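Angiopoietin-related protein 4 (Homo sapiens, PDB 6U1U) mediates inactivation of lipoprotein lipase and so regulates triglyceride clearance from the blood, the chain here being its C-terminal fibrinogen-like domain with bound palmitic acid. Local coordinates at residues C4-F8 against V30-T35; W57-K61 against E112-Y116; R85-V91 against M211-M216; L93-N99 against W196-R200. All coordinates share one frame; numbering follows the deposited sequence.

Interaction 1 (C4-F8 against V30-T35)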
# COMPACT_ATOMS: atom_id res chain seq x y z
N CYS A 4 11.21 5.95 -10.77
CA CYS A 4 12.11 6.76 -9.94
C CYS A 4 13.53 6.19 -9.90
O CYS A 4 14.48 6.96 -9.75
CB CYS A 4 11.54 6.87 -8.52
SG CYS A 4 9.96 7.82 -8.48
N GLN A 5 13.70 4.87 -10.02
CA GLN A 5 15.06 4.33 -10.02
C GLN A 5 15.79 4.72 -11.29
O GLN A 5 16.99 5.03 -11.26
CB GLN A 5 15.02 2.80 -9.82
CG GLN A 5 16.37 2.07 -10.06
CD GLN A 5 17.47 2.54 -9.14
OE1 GLN A 5 17.20 3.12 -8.09
NE2 GLN A 5 18.74 2.27 -9.50
N GLU A 6 15.09 4.77 -12.43
CA GLU A 6 15.72 5.29 -13.63
C GLU A 6 16.13 6.74 -13.45
O GLU A 6 17.20 7.15 -13.91
CB GLU A 6 14.78 5.16 -14.83
CG GLU A 6 15.47 5.19 -16.17
CD GLU A 6 14.64 4.45 -17.23
OE1 GLU A 6 14.18 3.32 -16.96
OE2 GLU A 6 14.44 5.01 -18.32
N LEU A 7 15.27 7.54 -12.81
CA LEU A 7 15.63 8.94 -12.56
C LEU A 7 16.87 9.02 -11.68
O LEU A 7 17.75 9.86 -11.90
CB LEU A 7 14.47 9.66 -11.89
CG LEU A 7 13.44 10.19 -12.86
CD1 LEU A 7 12.16 10.61 -12.09
CD2 LEU A 7 14.04 11.38 -13.60
N PHE A 8 16.93 8.17 -10.66
CA PHE A 8 18.12 8.09 -9.81
C PHE A 8 19.35 7.74 -10.65
O PHE A 8 20.41 8.36 -10.51
CB PHE A 8 17.87 7.04 -8.72
CG PHE A 8 19.08 6.71 -7.87
CD1 PHE A 8 19.39 7.48 -6.77
CD2 PHE A 8 19.85 5.61 -8.15
CE1 PHE A 8 20.51 7.17 -5.98
CE2 PHE A 8 20.96 5.30 -7.37
CZ PHE A 8 21.27 6.07 -6.28
N VAL A 30 4.95 11.37 -10.52
CA VAL A 30 5.04 10.52 -9.34
C VAL A 30 5.87 11.24 -8.28
O VAL A 30 6.61 12.18 -8.56
CB VAL A 30 5.67 9.14 -9.62
CG1 VAL A 30 4.72 8.29 -10.43
CG2 VAL A 30 7.08 9.25 -10.31
N ASN A 31 5.73 10.76 -7.04
CA ASN A 31 6.54 11.24 -5.92
C ASN A 31 7.73 10.31 -5.79
O ASN A 31 7.55 9.14 -5.46
CB ASN A 31 5.75 11.20 -4.61
CG ASN A 31 4.55 12.11 -4.63
OD1 ASN A 31 3.51 11.81 -5.28
ND2 ASN A 31 4.64 13.21 -3.88
N CYS A 32 8.95 10.82 -5.97
CA CYS A 32 10.15 10.00 -5.88
C CYS A 32 10.86 10.30 -4.58
O CYS A 32 10.90 11.45 -4.14
CB CYS A 32 11.16 10.27 -7.00
SG CYS A 32 10.58 9.83 -8.64
N LYS A 33 11.41 9.27 -3.96
CA LYS A 33 12.26 9.43 -2.79
C LYS A 33 13.62 8.90 -3.19
O LYS A 33 13.75 7.72 -3.54
CB LYS A 33 11.70 8.68 -1.57
CG LYS A 33 12.56 8.91 -0.32
CD LYS A 33 12.09 8.11 0.88
CE LYS A 33 13.00 8.44 2.10
NZ LYS A 33 12.59 7.74 3.34
N MET A 34 14.64 9.77 -3.18
CA MET A 34 15.99 9.38 -3.60
C MET A 34 16.81 9.09 -2.33
O MET A 34 16.91 9.94 -1.45
CB MET A 34 16.65 10.47 -4.43
CG MET A 34 15.83 10.83 -5.73
SD MET A 34 15.23 9.40 -6.64
CE MET A 34 14.87 10.17 -8.25
N THR A 35 17.33 7.87 -2.24
CA THR A 35 17.98 7.36 -1.03
C THR A 35 19.34 6.79 -1.43
O THR A 35 19.63 6.58 -2.61
CB THR A 35 17.13 6.25 -0.37
OG1 THR A 35 17.29 5.08 -1.16
CG2 THR A 35 15.64 6.66 -0.32

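Interaction 2 (W57-K61 against E112-Y116)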
# COMPACT_ATOMS: atom_id res chain seq x y z
N TRP A 57 -13.59 0.92 -6.00
CA TRP A 57 -12.57 0.27 -6.85
C TRP A 57 -11.95 1.24 -7.86
O TRP A 57 -10.77 1.29 -7.95
CB TRP A 57 -13.19 -0.91 -7.58
CG TRP A 57 -12.19 -1.67 -8.38
CD1 TRP A 57 -11.93 -1.55 -9.70
CD2 TRP A 57 -11.27 -2.65 -7.88
NE1 TRP A 57 -10.91 -2.39 -10.06
CE2 TRP A 57 -10.49 -3.08 -8.96
CE3 TRP A 57 -11.04 -3.20 -6.63
CZ2 TRP A 57 -9.51 -4.04 -8.82
CZ3 TRP A 57 -10.08 -4.15 -6.49
CH2 TRP A 57 -9.32 -4.57 -7.57
N GLU A 58 -12.79 1.96 -8.58
CA GLU A 58 -12.20 2.76 -9.65
C GLU A 58 -11.26 3.83 -9.12
O GLU A 58 -10.30 4.21 -9.79
CB GLU A 58 -13.30 3.42 -10.49
CG GLU A 58 -14.03 2.42 -11.42
CD GLU A 58 -13.08 1.71 -12.41
OE1 GLU A 58 -12.25 2.40 -13.03
OE2 GLU A 58 -13.17 0.47 -12.53
N ALA A 59 -11.54 4.35 -7.92
CA ALA A 59 -10.65 5.34 -7.35
C ALA A 59 -9.35 4.70 -6.90
O ALA A 59 -8.28 5.31 -7.00
CB ALA A 59 -11.30 6.03 -6.16
N TYR A 60 -9.42 3.48 -6.34
CA TYR A 60 -8.17 2.83 -5.95
C TYR A 60 -7.38 2.40 -7.17
O TYR A 60 -6.15 2.28 -7.11
CB TYR A 60 -8.46 1.62 -5.02
CG TYR A 60 -8.49 2.09 -3.59
CD1 TYR A 60 -7.30 2.23 -2.86
CD2 TYR A 60 -9.68 2.46 -2.98
CE1 TYR A 60 -7.29 2.73 -1.56
CE2 TYR A 60 -9.67 2.95 -1.66
CZ TYR A 60 -8.47 3.07 -0.97
OH TYR A 60 -8.47 3.57 0.34
N LYS A 61 -8.08 2.15 -8.27
CA LYS A 61 -7.41 1.80 -9.53
C LYS A 61 -6.69 3.01 -10.12
O LYS A 61 -5.53 2.91 -10.56
CB LYS A 61 -8.43 1.27 -10.54
CG LYS A 61 -7.77 0.94 -11.86
CD LYS A 61 -8.79 0.48 -12.94
CE LYS A 61 -8.11 0.24 -14.29
NZ LYS A 61 -9.12 -0.14 -15.39
N GLU A 112 -4.70 -5.85 -13.41
CA GLU A 112 -6.11 -5.78 -13.02
C GLU A 112 -6.81 -7.12 -13.23
O GLU A 112 -7.76 -7.42 -12.51
CB GLU A 112 -6.89 -4.68 -13.76
CG GLU A 112 -8.25 -4.43 -13.04
CD GLU A 112 -9.17 -3.34 -13.64
OE1 GLU A 112 -10.16 -3.00 -12.93
OE2 GLU A 112 -8.93 -2.88 -14.79
N ASP A 113 -6.31 -7.93 -14.15
CA ASP A 113 -6.89 -9.26 -14.36
C ASP A 113 -6.62 -10.21 -13.19
O ASP A 113 -7.19 -11.31 -13.17
CB ASP A 113 -6.36 -9.87 -15.66
CG ASP A 113 -4.87 -10.08 -15.65
OD1 ASP A 113 -4.13 -9.29 -15.00
OD2 ASP A 113 -4.41 -11.05 -16.29
N THR A 114 -5.76 -9.82 -12.23
CA THR A 114 -5.63 -10.52 -10.96
C THR A 114 -6.26 -9.75 -9.80
O THR A 114 -6.02 -10.10 -8.64
CB THR A 114 -4.16 -10.78 -10.62
OG1 THR A 114 -3.54 -9.53 -10.21
CG2 THR A 114 -3.41 -11.36 -11.79
N ALA A 115 -7.08 -8.73 -10.07
CA ALA A 115 -7.53 -7.79 -9.04
C ALA A 115 -6.32 -7.20 -8.30
O ALA A 115 -6.37 -7.01 -7.09
CB ALA A 115 -8.50 -8.41 -8.03
N TYR A 116 -5.26 -6.91 -9.06
CA TYR A 116 -4.03 -6.31 -8.52
C TYR A 116 -3.52 -7.09 -7.29
O TYR A 116 -3.25 -6.53 -6.23
CB TYR A 116 -4.24 -4.83 -8.19
CG TYR A 116 -4.61 -3.99 -9.40
CD1 TYR A 116 -3.67 -3.71 -10.38
CD2 TYR A 116 -5.90 -3.48 -9.56
CE1 TYR A 116 -3.98 -2.93 -11.49
CE2 TYR A 116 -6.22 -2.70 -10.68
CZ TYR A 116 -5.26 -2.44 -11.63
OH TYR A 116 -5.55 -1.67 -12.72
O HOH W 1 -12.05 -1.33 -14.15

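Interaction 3 (R85-V91 against M211-M216)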
# COMPACT_ATOMS: atom_id res chain seq x y z
N ARG A 85 7.93 -7.56 -12.66
CA ARG A 85 9.21 -7.69 -11.99
C ARG A 85 9.05 -7.92 -10.49
O ARG A 85 8.11 -7.42 -9.87
CB ARG A 85 10.04 -6.43 -12.24
CG ARG A 85 10.13 -6.19 -13.72
CD ARG A 85 11.32 -5.42 -14.08
NE ARG A 85 11.03 -4.00 -14.08
CZ ARG A 85 11.96 -3.07 -13.87
NH1 ARG A 85 13.22 -3.45 -13.64
NH2 ARG A 85 11.63 -1.79 -13.87
N ASN A 86 9.99 -8.67 -9.93
CA ASN A 86 10.18 -8.69 -8.48
C ASN A 86 10.50 -7.27 -8.02
O ASN A 86 11.28 -6.57 -8.67
CB ASN A 86 11.31 -9.66 -8.11
CG ASN A 86 11.33 -10.08 -6.64
OD1 ASN A 86 10.34 -9.95 -5.90
ND2 ASN A 86 12.49 -10.61 -6.19
N SER A 87 9.85 -6.83 -6.94
CA SER A 87 9.93 -5.44 -6.51
C SER A 87 10.11 -5.40 -5.00
O SER A 87 9.60 -6.26 -4.28
CB SER A 87 8.66 -4.65 -6.92
OG SER A 87 8.51 -4.66 -8.33
N ARG A 88 10.83 -4.39 -4.51
CA ARG A 88 10.88 -4.15 -3.08
C ARG A 88 9.74 -3.24 -2.67
O ARG A 88 9.55 -2.18 -3.26
CB ARG A 88 12.21 -3.48 -2.68
CG ARG A 88 13.44 -4.20 -3.25
CD ARG A 88 14.77 -3.55 -2.82
NE ARG A 88 15.87 -4.41 -3.25
CZ ARG A 88 16.42 -4.37 -4.46
NH1 ARG A 88 16.04 -3.44 -5.35
NH2 ARG A 88 17.38 -5.24 -4.78
N LEU A 89 8.98 -3.66 -1.66
CA LEU A 89 7.87 -2.86 -1.12
C LEU A 89 8.27 -2.40 0.29
O LEU A 89 8.44 -3.23 1.09
CB LEU A 89 6.60 -3.70 -1.05
CG LEU A 89 5.37 -3.03 -0.45
CD1 LEU A 89 5.06 -1.74 -1.16
CD2 LEU A 89 4.17 -3.94 -0.52
N ALA A 90 8.49 -1.12 0.48
CA ALA A 90 8.82 -0.57 1.79
C ALA A 90 7.56 -0.06 2.47
O ALA A 90 6.74 0.61 1.85
CB ALA A 90 9.84 0.57 1.63
N VAL A 91 7.40 -0.40 3.75
CA VAL A 91 6.22 -0.00 4.51
C VAL A 91 6.75 0.74 5.73
O VAL A 91 7.54 0.18 6.49
CB VAL A 91 5.38 -1.22 4.93
CG1 VAL A 91 4.24 -0.77 5.86
CG2 VAL A 91 4.80 -1.93 3.68
N MET A 211 4.14 4.06 1.95
CA MET A 211 4.50 2.84 1.23
C MET A 211 5.28 3.22 -0.02
O MET A 211 4.89 4.17 -0.73
CB MET A 211 3.24 2.04 0.84
CG MET A 211 2.35 1.74 2.04
SD MET A 211 0.80 0.95 1.53
CE MET A 211 1.51 -0.62 1.08
N LEU A 212 6.38 2.52 -0.28
CA LEU A 212 7.22 2.85 -1.42
C LEU A 212 7.55 1.57 -2.17
O LEU A 212 7.64 0.51 -1.57
CB LEU A 212 8.53 3.52 -0.99
CG LEU A 212 8.33 4.73 -0.05
CD1 LEU A 212 8.45 4.25 1.40
CD2 LEU A 212 9.43 5.78 -0.32
N ILE A 213 7.80 1.69 -3.48
CA ILE A 213 8.14 0.53 -4.29
C ILE A 213 9.39 0.81 -5.11
O ILE A 213 9.64 1.95 -5.53
CB ILE A 213 6.94 0.11 -5.17
CG1 ILE A 213 7.16 -1.29 -5.73
CG2 ILE A 213 6.69 1.12 -6.26
CD1 ILE A 213 5.91 -2.15 -5.64
N GLN A 214 10.19 -0.24 -5.32
CA GLN A 214 11.40 -0.16 -6.14
C GLN A 214 11.51 -1.48 -6.87
O GLN A 214 11.90 -2.49 -6.28
CB GLN A 214 12.65 0.10 -5.30
CG GLN A 214 13.92 0.21 -6.12
CD GLN A 214 15.11 0.35 -5.21
OE1 GLN A 214 15.57 -0.65 -4.65
NE2 GLN A 214 15.58 1.59 -4.99
N PRO A 215 11.13 -1.52 -8.15
CA PRO A 215 11.31 -2.76 -8.92
C PRO A 215 12.77 -3.17 -8.98
O PRO A 215 13.67 -2.32 -9.06
CB PRO A 215 10.76 -2.39 -10.30
CG PRO A 215 9.78 -1.29 -10.02
CD PRO A 215 10.43 -0.49 -8.92
N MET A 216 12.95 -4.50 -8.88
CA MET A 216 14.15 -5.36 -8.95
C MET A 216 14.81 -5.59 -7.60
O MET A 216 14.32 -6.42 -6.82
CB MET A 216 15.12 -4.83 -9.97
CG MET A 216 14.64 -5.16 -11.34
SD MET A 216 15.93 -4.84 -12.57
CE MET A 216 17.14 -6.11 -12.18

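Interaction 4 (L93-N99 against W196-R200). With PLM (palmitic acid), chain B.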
# COMPACT_ATOMS: atom_id res chain seq x y z
N LEU A 93 5.86 3.09 9.15
CA LEU A 93 4.78 3.33 10.10
C LEU A 93 5.26 4.26 11.20
O LEU A 93 6.42 4.20 11.61
CB LEU A 93 4.29 2.01 10.74
CG LEU A 93 4.10 0.81 9.80
CD1 LEU A 93 3.84 -0.51 10.57
CD2 LEU A 93 2.94 1.09 8.82
N ARG A 94 4.35 5.12 11.69
CA ARG A 94 4.70 6.05 12.77
C ARG A 94 3.60 6.01 13.82
O ARG A 94 2.41 6.01 13.48
CB ARG A 94 4.88 7.49 12.24
CG ARG A 94 5.37 8.49 13.30
CD ARG A 94 5.31 9.92 12.78
NE ARG A 94 5.99 10.07 11.49
CZ ARG A 94 5.68 11.00 10.57
NH1 ARG A 94 4.69 11.86 10.81
NH2 ARG A 94 6.36 11.06 9.42
N ASP A 95 3.99 5.96 15.10
CA ASP A 95 2.97 5.93 16.13
C ASP A 95 2.86 7.32 16.73
O ASP A 95 3.50 8.27 16.28
CB ASP A 95 3.23 4.83 17.18
CG ASP A 95 4.45 5.11 18.06
OD1 ASP A 95 4.91 6.26 18.13
OD2 ASP A 95 4.96 4.14 18.66
N TRP A 96 2.00 7.44 17.74
CA TRP A 96 1.70 8.76 18.26
C TRP A 96 2.72 9.25 19.27
O TRP A 96 2.63 10.40 19.72
CB TRP A 96 0.31 8.76 18.87
CG TRP A 96 -0.75 8.77 17.79
CD1 TRP A 96 -1.34 7.69 17.23
CD2 TRP A 96 -1.31 9.92 17.15
NE1 TRP A 96 -2.23 8.09 16.27
CE2 TRP A 96 -2.24 9.45 16.21
CE3 TRP A 96 -1.12 11.30 17.27
CZ2 TRP A 96 -3.00 10.30 15.40
CZ3 TRP A 96 -1.87 12.16 16.47
CH2 TRP A 96 -2.79 11.66 15.54
N ASP A 97 3.71 8.43 19.58
CA ASP A 97 4.86 8.89 20.35
C ASP A 97 6.06 9.19 19.46
O ASP A 97 7.17 9.37 19.98
CB ASP A 97 5.22 7.85 21.39
CG ASP A 97 4.22 7.80 22.50
OD1 ASP A 97 3.83 8.89 22.97
OD2 ASP A 97 3.83 6.68 22.90
N GLY A 98 5.88 9.22 18.15
CA GLY A 98 6.95 9.55 17.24
C GLY A 98 7.87 8.40 16.86
O GLY A 98 8.81 8.63 16.09
N ASN A 99 7.63 7.19 17.36
CA ASN A 99 8.42 6.04 16.94
C ASN A 99 8.07 5.70 15.50
O ASN A 99 6.91 5.76 15.10
CB ASN A 99 8.13 4.83 17.81
CG ASN A 99 8.35 5.12 19.28
OD1 ASN A 99 7.44 4.97 20.10
ND2 ASN A 99 9.57 5.50 19.62
N TRP A 196 -1.53 -1.91 11.75
CA TRP A 196 -0.57 -2.97 11.37
C TRP A 196 -0.45 -3.83 12.64
O TRP A 196 0.23 -3.43 13.53
CB TRP A 196 0.77 -2.40 10.93
CG TRP A 196 1.69 -3.41 10.32
CD1 TRP A 196 2.56 -4.22 10.96
CD2 TRP A 196 1.86 -3.67 8.92
NE1 TRP A 196 3.24 -4.99 10.07
CE2 TRP A 196 2.83 -4.68 8.81
CE3 TRP A 196 1.27 -3.16 7.77
CZ2 TRP A 196 3.23 -5.18 7.58
CZ3 TRP A 196 1.67 -3.65 6.56
CH2 TRP A 196 2.62 -4.65 6.48
N LYS A 197 -1.10 -4.98 12.64
CA LYS A 197 -1.37 -5.67 13.90
C LYS A 197 -0.08 -6.02 14.64
O LYS A 197 0.04 -5.76 15.85
CB LYS A 197 -2.20 -6.92 13.64
CG LYS A 197 -2.50 -7.73 14.96
CD LYS A 197 -3.54 -8.78 14.71
CE LYS A 197 -2.93 -9.99 14.01
NZ LYS A 197 -3.97 -10.91 13.42
N THR A 198 0.91 -6.53 13.92
CA THR A 198 2.12 -7.03 14.58
C THR A 198 3.07 -5.96 15.10
O THR A 198 4.03 -6.30 15.80
CB THR A 198 2.90 -7.95 13.63
OG1 THR A 198 3.17 -7.26 12.41
CG2 THR A 198 2.10 -9.18 13.32
N TRP A 199 2.85 -4.67 14.81
CA TRP A 199 3.65 -3.63 15.46
C TRP A 199 2.94 -3.12 16.71
O TRP A 199 3.33 -3.45 17.83
CB TRP A 199 4.00 -2.51 14.48
CG TRP A 199 5.01 -1.56 15.05
CD1 TRP A 199 6.12 -1.89 15.79
CD2 TRP A 199 5.02 -0.13 14.94
NE1 TRP A 199 6.80 -0.75 16.16
CE2 TRP A 199 6.15 0.34 15.65
CE3 TRP A 199 4.17 0.81 14.33
CZ2 TRP A 199 6.47 1.69 15.74
CZ3 TRP A 199 4.49 2.17 14.43
CH2 TRP A 199 5.62 2.60 15.13
N ARG A 200 1.88 -2.33 16.55
CA ARG A 200 1.25 -1.71 17.71
C ARG A 200 -0.07 -2.33 18.12
O ARG A 200 -0.68 -1.87 19.09
CB ARG A 200 1.06 -0.21 17.47
CG ARG A 200 2.35 0.59 17.51
CD ARG A 200 3.07 0.44 18.83
NE ARG A 200 4.28 1.25 18.91
CZ ARG A 200 5.48 0.76 19.22
NH1 ARG A 200 5.63 -0.54 19.47
NH2 ARG A 200 6.53 1.56 19.27
C1 PLM B . -3.22 -12.35 10.26
O1 PLM B . -4.38 -11.94 10.49
O2 PLM B . -2.28 -12.21 11.06
C2 PLM B . -2.96 -13.11 8.97
C3 PLM B . -1.62 -13.02 8.30
C4 PLM B . -1.74 -13.07 6.79
C5 PLM B . -0.63 -12.41 6.02
C6 PLM B . -1.02 -11.89 4.65
C7 PLM B . -0.21 -10.72 4.17
C8 PLM B . -0.84 -9.83 3.13
C9 PLM B . -1.53 -8.65 3.72
CA PLM B . -1.22 -7.35 3.09
CB PLM B . 0.16 -6.84 3.29
CC PLM B . 0.49 -5.78 2.32
CD PLM B . 1.67 -4.98 2.65
CE PLM B . 2.82 -5.81 3.08
CF PLM B . 3.88 -6.02 2.07
CG PLM B . 3.96 -7.44 1.61

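Interaction 1 (C4-F8 against V30-T35)
C4 and F8 of helix 4-8 face C32 and M34 of strand 30-35. The axes of the two short segments approach to 8.8 Å, and their N-to-C directions differ by 48°. The backbones come nearest at C4 and C32, with CA atoms 5.6 Å apart. There the disulfide joins them: C4 SG to C32 SG is 2.1 Å, with a torsion of -78° about the S-S bond. Each sulfur lies anti to its own carbonyl carbon. V30 touches the bridge from the strand, its CG2 3.7 Å from C4 SG. L7 adds its CD1 branch from the helix, 3.9 Å from C32 SG. Further along, M34 does not point straight at the helix. Its chain bends at chi2 (-45°) and brings the terminal methyl over. M34 CE then meets L7 CB at 3.7 Å and the carbonyl C4 O at 3.6 Å, while SD lies alongside F8 CB. The F8 ring reaches the end of the strand, where CE1 is 3.5 Å from T35 O. T35 OG1 itself bonds to G38 O. T41 of strand 38-46 packs on C4 and V30, and F18 and I20 of strand 16-20 pack on L7. The contact is covalent at the disulfide and otherwise mostly apolar. The S-S bond pins the N-terminal helix of this fibrinogen-like domain against strand 28-35, which runs between strands 16-20 and 38-46.

Interaction 2 (W57-K61 against E112-Y116)
The W57 indole sets its six-membered ring against A115 and Y116. CZ2 lies 3.7 Å from Y116 CD2, at the edge of the tyrosine ring, and CH2 lies 4.0 Å from A115 CB. The indole N-H points at a carboxylate: W57 NE1 to E112 OE1 is 3.0 Å, with an N-H...O angle of 165°. E112 OE1 lies near the indole plane and is met on its anti side. The other oxygen pairs with K61, whose chain is fully extended. K61 NZ to E112 OE2 is 2.8 Å, a salt bridge in which NZ comes to OE2 from above the carboxylate plane. On the way, K61 CG passes 3.5 Å from Y116 OH, which is bonded to E76. E112 CA sits over the centre of one Y116 ring face. A water donates to both E112 OE1 and E58 OE2, linking two acids whose like charges lie close. With an alanine at E112, the W57 N-H and the K61 ammonium would probably lose the carboxylate they share. The contact joins helix 57-61 to the loop between strands 100-109 and 118-120. Helix 75-82 backs it, with backbone bonds between L75 and Y60 and between E76 and K61.

Interaction 3 (R85-V91 against M211-M216)
A90 and L212 form a hydrogen-bonded pair in the tightly packed part of this antiparallel contact, with A90 N to L212 O at 2.8 Å. The axes of 87-91 and 211-215 approach to 4.4 Å. R88 and Q214 form the next hydrogen-bonded pair, with Q214 N to R88 O at 2.9 Å. On the face of A90 and L212, A90 CB meets L212 CD1 at 3.9 Å. On the other face, I213 CG1 meets S87 CB at 3.9 Å, and palmitic acid touches L89. The C-terminal end is looser and more exposed. There M216 N still bonds to N86 O at 2.7 Å, but arginines do the rest. P215 CB lies 3.7 Å above the plane of the R85 guanidinium, offset toward its rim. R88 extends beside Q214, and its NH1 makes a weak bond to Q214 OE1 (2.9 Å). The R88 guanidinium and Q214 amide planes are 85° apart, and M216 O lies over one guanidinium face. Replacing R88 by alanine would probably lose that weak bond and uncover the carbonyl end of M216. Q214 NE2 is held by D37 and G39. Strand 100-109 flanks 87-91, strand 38-46 flanks 211-215, and helix 75-82 covers S87, I213 and P215.

Interaction 4 (L93-N99 against W196-R200)
W196 takes L93 on one ring face and palmitic acid at its edge. L93 CD1 makes a CH-pi contact, 4.0 Å from the centroid of the five-membered ring and 28° off the normal. At the edge, W196 CH2 lies 3.6 Å from PLM CE of the lipid chain. The W199 indole is used mainly along its rim. Its CH2 comes 3.4 Å from N99 O near the ring plane, and R94 C also lies at that edge. L93 CB meets CZ3 obliquely at 3.7 Å. One W199 face carries the R200 side chain: CG sits over the rim, and W199 CE2 lies over the centre of one guanidinium face. R200 bends at chi2 (-59°), which folds it back over its neighbour. It grips D95 side-on with two nitrogens to a single oxygen. R200 NE to D95 OD2 is 3.0 Å and uses the anti lone pair; R200 NH2 to D95 OD2 is 3.1 Å. D95 OD2 lies in the guanidinium plane. D95 OD1 looks inward to its own turn, taking the N-H groups of D97 and N99 from opposite faces of the carboxylate plane. The first of these makes an Asx turn, over the type I turn D95-G98. K197 points elsewhere, and its NZ bonds both carboxylate oxygens of palmitic acid (O1 at 3.1 Å) and also S171 O; T169 also bonds the lipid. The chemistry thus divides. One carboxylate fixes both the turn and R200, the tryptophans supply apolar surface, and segment 196-200 meets the fatty acid at its head through K197 and near its methyl end through W196.

How the interactions relate
Interaction 3 is the buried core contact, its centre about 10 Å from the centre of the chain. Interactions 1, 2 and 4 are only partly buried. Interactions 1, 3 and 4 all reach the same large antiparallel sheet. Interactions 3 and 4 share strand 87-94 and meet where V91 packs on W196; interactions 1 and 3 meet at K33 with L212 and at Q5 with Q214. Interaction 2 touches none of the others. Chemistry follows place: backbone bonds in the sheet, a disulfide at the N-terminal helix, and carboxylate salt bridges beside tryptophans where loops join in interactions 2 and 4. Palmitic acid touches both interaction 3 and interaction 4.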